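Local coordinates for protein carboxyl esterase NP (Bacillus subtilis, PDB 4CCW) that hydrolyses carboxylic esters to an alcohol and a carboxylate, as a carboxylesterase of the alpha/beta hydrolase superfamily, at residues Asp53-Val58 and Ser79-Tyr84; Phe65-Trp70 and Thr83-Ile88; Ile74-Ser79 and Tyr282-Val287. All coordinates share one frame; numbering follows the deposited sequence.

Contact 1: Asp53-Val58 and Ser79-Tyr84; sequences DAPPLV and SKYRTY
Three backbone hydrogen bonds join P55-L57 to R82-Y84 in the parallel register; P55 and L57 supply the groups from 53-58, L57 using both its N and its O. R82 N gives to P55 O and L57 N gives to R82 O, each at 2.7 Å. The third bond, from Y84 N to L57 O, is the straightest, with 172° at the hydrogen. P56, which as a proline has no N-H to offer, falls where the register asks for no donor toward R82; instead its CA-H leans on R82 O, with CA 3.2 Å from that oxygen.

Side chains pack on both faces of the pair. On one, L57 and T83 lie side by side and point the same way, L57 CD2 touching T83 CG2 at 3.6 Å; L57 CG stands anti to the backbone N (chi1 165°), which, with chi2 near 68°, brings CD2 to that methyl. L57 CB also rests on Y81 CB at 3.7 Å. The P55 and Y81 side chains cross at about a right angle, P55 CG 3.8 Å from Y81 CD1, while P55 O lies in plane at the ring edge. On the other face P56 CB meets Y84 at the ring edge, and R82 NH1 hydrogen-bonds G50 O.

The contact closes the beta-alpha-beta unit 56-60, 74-80, 82-86 of the alpha/beta hydrolase sheet: three main-chain bonds hold the parallel register, and L57, T83, P55 and Y81 pack around them.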
loop_
_atom_site.group_PDB
_atom_site.type_symbol
_atom_site.label_atom_id
_atom_site.label_comp_id
_atom_site.label_asym_id
_atom_site.label_seq_id
_atom_site.Cartn_x
_atom_site.Cartn_y
_atom_site.Cartn_z
ATOM N N ASP A 53 -20.583 8.721 8.762
ATOM C CA ASP A 53 -20.380 8.934 10.202
ATOM C C ASP A 53 -19.560 7.848 10.917
ATOM O O ASP A 53 -19.310 7.953 12.124
ATOM C CB ASP A 53 -21.724 9.153 10.919
ATOM C CG ASP A 53 -22.736 8.053 10.642
ATOM O OD1 ASP A 53 -22.432 7.104 9.886
ATOM O OD2 ASP A 53 -23.854 8.137 11.192
ATOM N N ALA A 54 -19.149 6.814 10.184
ATOM C CA ALA A 54 -18.382 5.707 10.763
ATOM C C ALA A 54 -16.932 6.127 11.044
ATOM O O ALA A 54 -16.441 7.076 10.428
ATOM C CB ALA A 54 -18.421 4.498 9.837
ATOM N N PRO A 55 -16.243 5.433 11.977
ATOM C CA PRO A 55 -14.823 5.700 12.215
ATOM C C PRO A 55 -14.000 5.625 10.925
ATOM O O PRO A 55 -14.263 4.774 10.077
ATOM C CB PRO A 55 -14.398 4.570 13.170
ATOM C CG PRO A 55 -15.544 3.607 13.209
ATOM C CD PRO A 55 -16.758 4.426 12.924
ATOM N N PRO A 56 -13.024 6.535 10.771
ATOM C CA PRO A 56 -12.192 6.543 9.578
ATOM C C PRO A 56 -11.200 5.373 9.507
ATOM O O PRO A 56 -10.665 4.919 10.533
ATOM C CB PRO A 56 -11.449 7.893 9.650
ATOM C CG PRO A 56 -11.959 8.593 10.880
ATOM C CD PRO A 56 -12.627 7.573 11.738
ATOM N N LEU A 57 -10.978 4.899 8.285
ATOM C CA LEU A 57 -9.950 3.903 7.985
ATOM C C LEU A 57 -9.216 4.308 6.720
ATOM O O LEU A 57 -9.845 4.611 5.698
ATOM C CB LEU A 57 -10.568 2.505 7.816
ATOM C CG LEU A 57 -9.716 1.401 7.166
ATOM C CD1 LEU A 57 -8.540 0.980 8.056
ATOM C CD2 LEU A 57 -10.580 0.194 6.838
ATOM N N VAL A 58 -7.884 4.318 6.779
ATOM C CA VAL A 58 -7.094 4.723 5.623
ATOM C C VAL A 58 -6.335 3.505 5.062
ATOM O O VAL A 58 -5.695 2.762 5.809
ATOM C CB VAL A 58 -6.127 5.887 5.952
ATOM C CG1 VAL A 58 -5.199 6.175 4.775
ATOM C CG2 VAL A 58 -6.893 7.155 6.313
ATOM N N SER A 79 -18.088 -1.899 5.506
ATOM C CA SER A 79 -19.332 -2.066 6.260
ATOM C C SER A 79 -19.266 -1.396 7.632
ATOM O O SER A 79 -20.284 -0.938 8.147
ATOM C CB SER A 79 -19.718 -3.547 6.392
ATOM O OG SER A 79 -18.821 -4.255 7.229
ATOM N N LYS A 80 -18.069 -1.319 8.207
ATOM C CA LYS A 80 -17.903 -0.808 9.568
ATOM C C LYS A 80 -17.170 0.534 9.650
ATOM O O LYS A 80 -17.328 1.271 10.625
ATOM C CB LYS A 80 -17.190 -1.848 10.442
ATOM C CG LYS A 80 -17.965 -3.148 10.631
ATOM C CD LYS A 80 -17.178 -4.169 11.450
ATOM C CE LYS A 80 -16.944 -3.686 12.875
ATOM N NZ LYS A 80 -15.645 -4.200 13.391
ATOM N N TYR A 81 -16.396 0.857 8.620
ATOM C CA TYR A 81 -15.529 2.034 8.652
ATOM C C TYR A 81 -15.767 2.958 7.484
ATOM O O TYR A 81 -16.096 2.511 6.381
ATOM C CB TYR A 81 -14.040 1.620 8.657
ATOM C CG TYR A 81 -13.667 0.822 9.876
ATOM C CD1 TYR A 81 -13.316 1.454 11.069
ATOM C CD2 TYR A 81 -13.692 -0.570 9.847
ATOM C CE1 TYR A 81 -13.001 0.719 12.199
ATOM C CE2 TYR A 81 -13.375 -1.311 10.972
ATOM C CZ TYR A 81 -13.034 -0.661 12.142
ATOM O OH TYR A 81 -12.723 -1.402 13.260
ATOM N N ARG A 82 -15.580 4.252 7.729
ATOM C CA ARG A 82 -15.479 5.204 6.650
ATOM C C ARG A 82 -14.089 5.026 6.066
ATOM O O ARG A 82 -13.097 5.475 6.646
ATOM C CB ARG A 82 -15.688 6.625 7.167
ATOM C CG ARG A 82 -15.568 7.709 6.104
ATOM C CD ARG A 82 -16.618 7.554 5.012
ATOM N NE ARG A 82 -16.638 8.686 4.074
ATOM C CZ ARG A 82 -17.350 8.712 2.951
ATOM N NH1 ARG A 82 -18.107 7.672 2.622
ATOM N NH2 ARG A 82 -17.321 9.786 2.156
ATOM N N THR A 83 -14.018 4.346 4.926
ATOM C CA THR A 83 -12.749 3.858 4.417
ATOM C C THR A 83 -12.251 4.684 3.236
ATOM O O THR A 83 -12.949 4.807 2.220
ATOM C CB THR A 83 -12.873 2.397 3.956
ATOM O OG1 THR A 83 -13.792 2.327 2.862
ATOM C CG2 THR A 83 -13.408 1.551 5.058
ATOM N N TYR A 84 -11.048 5.236 3.383
ATOM C CA TYR A 84 -10.430 6.060 2.350
ATOM C C TYR A 84 -9.239 5.320 1.754
ATOM O O TYR A 84 -8.233 5.098 2.440
ATOM C CB TYR A 84 -9.954 7.403 2.914
ATOM C CG TYR A 84 -11.036 8.243 3.557
ATOM C CD1 TYR A 84 -11.907 9.007 2.784
ATOM C CD2 TYR A 84 -11.179 8.278 4.944
ATOM C CE1 TYR A 84 -12.894 9.781 3.381
ATOM C CE2 TYR A 84 -12.173 9.040 5.551
ATOM C CZ TYR A 84 -13.017 9.794 4.766
ATOM O OH TYR A 84 -13.997 10.558 5.367
#

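Contact 2: Phe65-Trp70 and Thr83-Ile88; sequences FSSTMW and TYAVDI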
loop_
_atom_site.group_PDB
_atom_site.type_symbol
_atom_site.label_atom_id
_atom_site.label_comp_id
_atom_site.label_asym_id
_atom_site.label_seq_id
_atom_site.Cartn_x
_atom_site.Cartn_y
_atom_site.Cartn_z
ATOM N N PHE A 65 0.413 -0.870 -7.853
ATOM C CA PHE A 65 -0.901 -1.518 -7.902
ATOM C C PHE A 65 -2.083 -0.540 -7.847
ATOM O O PHE A 65 -3.168 -0.865 -8.312
ATOM C CB PHE A 65 -1.028 -2.544 -6.757
ATOM C CG PHE A 65 -0.544 -3.933 -7.102
ATOM C CD1 PHE A 65 0.412 -4.146 -8.093
ATOM C CD2 PHE A 65 -1.055 -5.041 -6.419
ATOM C CE1 PHE A 65 0.849 -5.431 -8.395
ATOM C CE2 PHE A 65 -0.628 -6.325 -6.726
ATOM C CZ PHE A 65 0.332 -6.520 -7.705
ATOM N N SER A 66 -1.856 0.646 -7.283
ATOM C CA SER A 66 -2.901 1.661 -7.004
ATOM C C SER A 66 -3.941 1.239 -5.960
ATOM O O SER A 66 -3.986 0.084 -5.515
ATOM C CB SER A 66 -3.609 2.140 -8.299
ATOM O OG SER A 66 -4.667 1.269 -8.662
ATOM N N SER A 67 -4.820 2.179 -5.612
ATOM C CA SER A 67 -5.902 1.932 -4.669
ATOM C C SER A 67 -6.951 0.940 -5.168
ATOM O O SER A 67 -7.732 0.410 -4.377
ATOM C CB SER A 67 -6.584 3.247 -4.316
ATOM O OG SER A 67 -5.733 4.030 -3.512
ATOM N N THR A 68 -6.975 0.687 -6.477
ATOM C CA THR A 68 -7.960 -0.229 -7.041
ATOM C C THR A 68 -7.764 -1.670 -6.556
ATOM O O THR A 68 -8.676 -2.489 -6.720
ATOM C CB THR A 68 -7.930 -0.239 -8.583
ATOM O OG1 THR A 68 -6.650 -0.721 -9.020
ATOM C CG2 THR A 68 -8.195 1.149 -9.147
ATOM N N MET A 69 -6.595 -1.970 -5.968
ATOM C CA MET A 69 -6.268 -3.332 -5.513
ATOM C C MET A 69 -7.137 -3.820 -4.359
ATOM O O MET A 69 -7.171 -5.013 -4.085
ATOM C CB MET A 69 -4.791 -3.472 -5.117
ATOM C CG MET A 69 -4.392 -2.750 -3.841
ATOM S SD MET A 69 -2.786 -3.321 -3.234
ATOM C CE MET A 69 -3.210 -4.810 -2.332
ATOM N N TRP A 70 -7.820 -2.899 -3.687
ATOM C CA TRP A 70 -8.609 -3.243 -2.487
ATOM C C TRP A 70 -9.974 -3.844 -2.754
ATOM O O TRP A 70 -10.771 -4.028 -1.817
ATOM C CB TRP A 70 -8.739 -2.028 -1.575
ATOM C CG TRP A 70 -7.421 -1.490 -1.072
ATOM C CD1 TRP A 70 -6.857 -0.247 -1.327
ATOM C CD2 TRP A 70 -6.462 -2.174 -0.188
ATOM N NE1 TRP A 70 -5.633 -0.126 -0.703
ATOM C CE2 TRP A 70 -5.348 -1.244 0.007
ATOM C CE3 TRP A 70 -6.419 -3.424 0.429
ATOM C CZ2 TRP A 70 -4.247 -1.568 0.802
ATOM C CZ3 TRP A 70 -5.303 -3.739 1.222
ATOM C CH2 TRP A 70 -4.244 -2.830 1.395
ATOM N N THR A 83 -14.018 4.346 4.926
ATOM C CA THR A 83 -12.749 3.858 4.417
ATOM C C THR A 83 -12.251 4.684 3.236
ATOM O O THR A 83 -12.949 4.807 2.220
ATOM C CB THR A 83 -12.873 2.397 3.956
ATOM O OG1 THR A 83 -13.792 2.327 2.862
ATOM C CG2 THR A 83 -13.408 1.551 5.058
ATOM N N TYR A 84 -11.048 5.236 3.383
ATOM C CA TYR A 84 -10.430 6.060 2.350
ATOM C C TYR A 84 -9.239 5.320 1.754
ATOM O O TYR A 84 -8.233 5.098 2.440
ATOM C CB TYR A 84 -9.954 7.403 2.914
ATOM C CG TYR A 84 -11.036 8.243 3.557
ATOM C CD1 TYR A 84 -11.907 9.007 2.784
ATOM C CD2 TYR A 84 -11.179 8.278 4.944
ATOM C CE1 TYR A 84 -12.894 9.781 3.381
ATOM C CE2 TYR A 84 -12.173 9.040 5.551
ATOM C CZ TYR A 84 -13.017 9.794 4.766
ATOM O OH TYR A 84 -13.997 10.558 5.367
ATOM N N ALA A 85 -9.345 4.958 0.479
ATOM C CA ALA A 85 -8.218 4.354 -0.238
ATOM C C ALA A 85 -7.419 5.427 -0.963
ATOM O O ALA A 85 -7.883 6.015 -1.941
ATOM C CB ALA A 85 -8.702 3.281 -1.204
ATOM N N VAL A 86 -6.212 5.673 -0.475
ATOM C CA VAL A 86 -5.386 6.803 -0.918
ATOM C C VAL A 86 -4.297 6.353 -1.897
ATOM O O VAL A 86 -3.515 5.445 -1.579
ATOM C CB VAL A 86 -4.711 7.464 0.295
ATOM C CG1 VAL A 86 -3.780 8.581 -0.155
ATOM C CG2 VAL A 86 -5.768 7.978 1.279
ATOM N N ASP A 87 -4.227 6.993 -3.067
ATOM C CA ASP A 87 -3.158 6.695 -4.030
ATOM C C ASP A 87 -1.871 7.372 -3.576
ATOM O O ASP A 87 -1.828 8.593 -3.436
ATOM C CB ASP A 87 -3.513 7.143 -5.453
ATOM C CG ASP A 87 -4.350 6.131 -6.221
ATOM O OD1 ASP A 87 -4.547 4.994 -5.755
ATOM O OD2 ASP A 87 -4.832 6.483 -7.323
ATOM N N ILE A 88 -0.837 6.568 -3.317
ATOM C CA ILE A 88 0.446 7.070 -2.813
ATOM C C ILE A 88 1.108 8.008 -3.814
ATOM O O ILE A 88 1.324 7.659 -4.985
ATOM C CB ILE A 88 1.407 5.921 -2.408
ATOM C CG1 ILE A 88 0.799 5.094 -1.273
ATOM C CG2 ILE A 88 2.774 6.459 -2.004
ATOM C CD1 ILE A 88 1.469 3.741 -1.105
#
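S67 meets D87 through two hydrogen bonds that converge on one carboxylate oxygen, and its side chain threads the contact. CB, directed toward the strand, lies 3.8 Å from A85 CB and 3.0 Å from D87 OD1. From there OG, anti to the carbonyl carbon (chi1 -71°), swings beside its own backbone N and donates to D87 OD1 at 2.7 Å. It arrives from above the carboxylate plane, 39° out of it. The S67 backbone N gives the second bond at 2.8 Å, approaching OD1 almost in line with its C-O bond. Main chain and hydroxyl of one serine thus grip a single buried oxygen, and the pair should help stabilise its negative charge; OD2 is held separately by Y21 OH and K94 N. Beyond S67, W70 CD1 touches A85 CB at 4.0 Å.

Just before S67, S66 OG accepts from T68 N, an ST turn that opens the 3-10 segment 67-70. In the chain, that turn falls between strand 56-60 and helix 74-80, directly after F65, which lines the ligand pocket. It is pinned to the end of strand 82-86, with helix 12-24 against S66 and T68, strand 42-49 beside S67, and L59 of strand 56-60 against W70.

Contact 3: Ile74-Ser79 and Tyr282-Val287; sequences IADWSS and YVNERV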
loop_
_atom_site.group_PDB
_atom_site.type_symbol
_atom_site.label_atom_id
_atom_site.label_comp_id
_atom_site.label_asym_id
_atom_site.label_seq_id
_atom_site.Cartn_x
_atom_site.Cartn_y
_atom_site.Cartn_z
ATOM N N ILE A 74 -12.843 -4.452 0.350
ATOM C CA ILE A 74 -13.542 -3.210 0.633
ATOM C C ILE A 74 -15.001 -3.400 1.086
ATOM O O ILE A 74 -15.494 -2.608 1.879
ATOM C CB ILE A 74 -13.430 -2.204 -0.540
ATOM C CG1 ILE A 74 -13.854 -0.792 -0.095
ATOM C CG2 ILE A 74 -14.233 -2.672 -1.749
ATOM C CD1 ILE A 74 -12.932 -0.157 0.926
ATOM N N ALA A 75 -15.678 -4.447 0.610
ATOM C CA ALA A 75 -17.071 -4.702 1.046
ATOM C C ALA A 75 -17.156 -4.985 2.549
ATOM O O ALA A 75 -18.033 -4.448 3.236
ATOM C CB ALA A 75 -17.696 -5.838 0.253
ATOM N N ASP A 76 -16.240 -5.816 3.049
ATOM C CA ASP A 76 -16.151 -6.131 4.482
ATOM C C ASP A 76 -15.678 -4.921 5.301
ATOM O O ASP A 76 -16.337 -4.532 6.264
ATOM C CB ASP A 76 -15.209 -7.316 4.737
ATOM C CG ASP A 76 -15.870 -8.675 4.516
ATOM O OD1 ASP A 76 -17.115 -8.764 4.408
ATOM O OD2 ASP A 76 -15.120 -9.676 4.462
ATOM N N TRP A 77 -14.542 -4.328 4.927
ATOM C CA TRP A 77 -13.995 -3.226 5.727
ATOM C C TRP A 77 -14.878 -2.017 5.707
ATOM O O TRP A 77 -15.043 -1.356 6.734
ATOM C CB TRP A 77 -12.560 -2.868 5.322
ATOM C CG TRP A 77 -11.568 -3.970 5.586
ATOM C CD1 TRP A 77 -11.698 -5.040 6.466
ATOM C CD2 TRP A 77 -10.245 -4.148 4.971
ATOM N NE1 TRP A 77 -10.588 -5.842 6.433
ATOM C CE2 TRP A 77 -9.679 -5.367 5.563
ATOM C CE3 TRP A 77 -9.505 -3.451 4.023
ATOM C CZ2 TRP A 77 -8.428 -5.846 5.210
ATOM C CZ3 TRP A 77 -8.232 -3.938 3.679
ATOM C CH2 TRP A 77 -7.712 -5.109 4.258
ATOM N N SER A 78 -15.495 -1.754 4.555
ATOM C CA SER A 78 -16.369 -0.591 4.360
ATOM C C SER A 78 -17.681 -0.682 5.139
ATOM O O SER A 78 -18.325 0.338 5.398
ATOM C CB SER A 78 -16.681 -0.408 2.877
ATOM O OG SER A 78 -16.971 0.937 2.593
ATOM N N SER A 79 -18.088 -1.899 5.506
ATOM C CA SER A 79 -19.332 -2.066 6.260
ATOM C C SER A 79 -19.266 -1.396 7.632
ATOM O O SER A 79 -20.284 -0.938 8.147
ATOM C CB SER A 79 -19.718 -3.547 6.392
ATOM O OG SER A 79 -18.821 -4.255 7.229
ATOM N N TYR A 282 -9.871 -14.656 5.031
ATOM C CA TYR A 282 -9.128 -14.704 6.287
ATOM C C TYR A 282 -8.624 -13.326 6.663
ATOM O O TYR A 282 -8.772 -12.896 7.800
ATOM C CB TYR A 282 -7.933 -15.670 6.232
ATOM C CG TYR A 282 -7.191 -15.693 7.553
ATOM C CD1 TYR A 282 -7.740 -16.337 8.662
ATOM C CD2 TYR A 282 -5.971 -15.025 7.711
ATOM C CE1 TYR A 282 -7.089 -16.340 9.885
ATOM C CE2 TYR A 282 -5.312 -15.021 8.932
ATOM C CZ TYR A 282 -5.869 -15.679 10.009
ATOM O OH TYR A 282 -5.220 -15.671 11.220
ATOM N N VAL A 283 -8.002 -12.651 5.699
ATOM C CA VAL A 283 -7.367 -11.355 5.961
ATOM C C VAL A 283 -8.390 -10.294 6.376
ATOM O O VAL A 283 -8.157 -9.524 7.328
ATOM C CB VAL A 283 -6.520 -10.905 4.760
ATOM C CG1 VAL A 283 -6.022 -9.480 4.953
ATOM C CG2 VAL A 283 -5.340 -11.858 4.586
ATOM N N ASN A 284 -9.527 -10.272 5.680
ATOM C CA ASN A 284 -10.617 -9.361 6.020
ATOM C C ASN A 284 -11.032 -9.468 7.487
ATOM O O ASN A 284 -11.052 -8.465 8.181
ATOM C CB ASN A 284 -11.849 -9.600 5.137
ATOM C CG ASN A 284 -11.633 -9.160 3.701
ATOM O OD1 ASN A 284 -10.594 -8.602 3.361
ATOM N ND2 ASN A 284 -12.625 -9.417 2.848
ATOM N N GLU A 285 -11.356 -10.685 7.938
ATOM C CA GLU A 285 -11.799 -10.929 9.325
ATOM C C GLU A 285 -10.693 -10.647 10.337
ATOM O O GLU A 285 -10.949 -10.084 11.412
ATOM C CB GLU A 285 -12.296 -12.374 9.503
ATOM C CG GLU A 285 -12.854 -12.694 10.891
ATOM C CD GLU A 285 -11.793 -12.987 11.958
ATOM O OE1 GLU A 285 -10.671 -13.409 11.619
ATOM O OE2 GLU A 285 -12.098 -12.814 13.164
ATOM N N ARG A 286 -9.474 -11.057 9.997
ATOM C CA ARG A 286 -8.338 -10.931 10.904
ATOM C C ARG A 286 -8.075 -9.466 11.232
ATOM O O ARG A 286 -7.862 -9.119 12.382
ATOM C CB ARG A 286 -7.082 -11.586 10.307
ATOM C CG ARG A 286 -5.835 -11.481 11.182
ATOM C CD ARG A 286 -6.007 -12.260 12.475
ATOM N NE ARG A 286 -4.967 -12.045 13.491
ATOM C CZ ARG A 286 -5.084 -11.230 14.545
ATOM N NH1 ARG A 286 -6.184 -10.502 14.724
ATOM N NH2 ARG A 286 -4.093 -11.136 15.429
ATOM N N VAL A 287 -8.079 -8.621 10.208
ATOM C CA VAL A 287 -7.864 -7.187 10.395
ATOM C C VAL A 287 -9.000 -6.573 11.206
ATOM O O VAL A 287 -8.768 -5.791 12.139
ATOM C CB VAL A 287 -7.697 -6.460 9.045
ATOM C CG1 VAL A 287 -7.807 -4.951 9.236
ATOM C CG2 VAL A 287 -6.366 -6.823 8.399
#
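The W77 indole meets helix 280-291 with both a face and an edge. N284 OD1 sits over one face, 3.7 Å above the plane and offset toward the rim, the amide turned 62° from the ring. At the edge lies N284 O: NE1 donates to it at 3.2 Å, almost in the ring plane and on a lone pair of the carbonyl. W77 CG stands anti to the carbonyl carbon, beside the backbone N, which carries the indole toward the other helix. Farther round the ring, V287 CG2 approaches CZ2 at 3.9 Å, and V283 CG1 comes near the same carbon.

The other flat pair is the D76 carboxylate and the N284 amide, their planes 82° apart. N284 ND2 donates to D76 OD2 at 3.0 Å, reaching it from above the carboxylate plane. The amide also bonds P72 O through ND2, and N73 ND2 through OD1.

Helices 74-80 and 280-291 lie on one side of the central sheet, as in alpha/beta hydrolases, their segments nearly parallel (16° apart, axes 9.7 Å from each other); W77 bridges them and also touches L57 and L59 of strand 56-60. A leucine at W77 would probably leave N284 O without its indole donor and open a gap beside V287. Hydrogen bonds to D76, P72 and N73 fix the N284 amide, which is likely to set its place against the indole.

From the N terminus the chain enters contact 1 at 53-58, then passes the 65-70 turn of contact 2 and helix 74-79 of contact 3 before 79-84 closes the loop of contact 1. Contact 2 thus opens inside that loop and closes just after it on the same strand, at 83-88, sharing T83 and Y84; the two overlap rather than nest. Contact 3 crosses both: its second half, 282-287, lies some two hundred residues farther on and brings helix 280-291 against helix 74-80 and strand 56-60. Side chains join the three: V58 packs on V86, L57 on W77, and W70 on W77. Together the contacts join the beta-alpha-beta unit to the C-terminal helix.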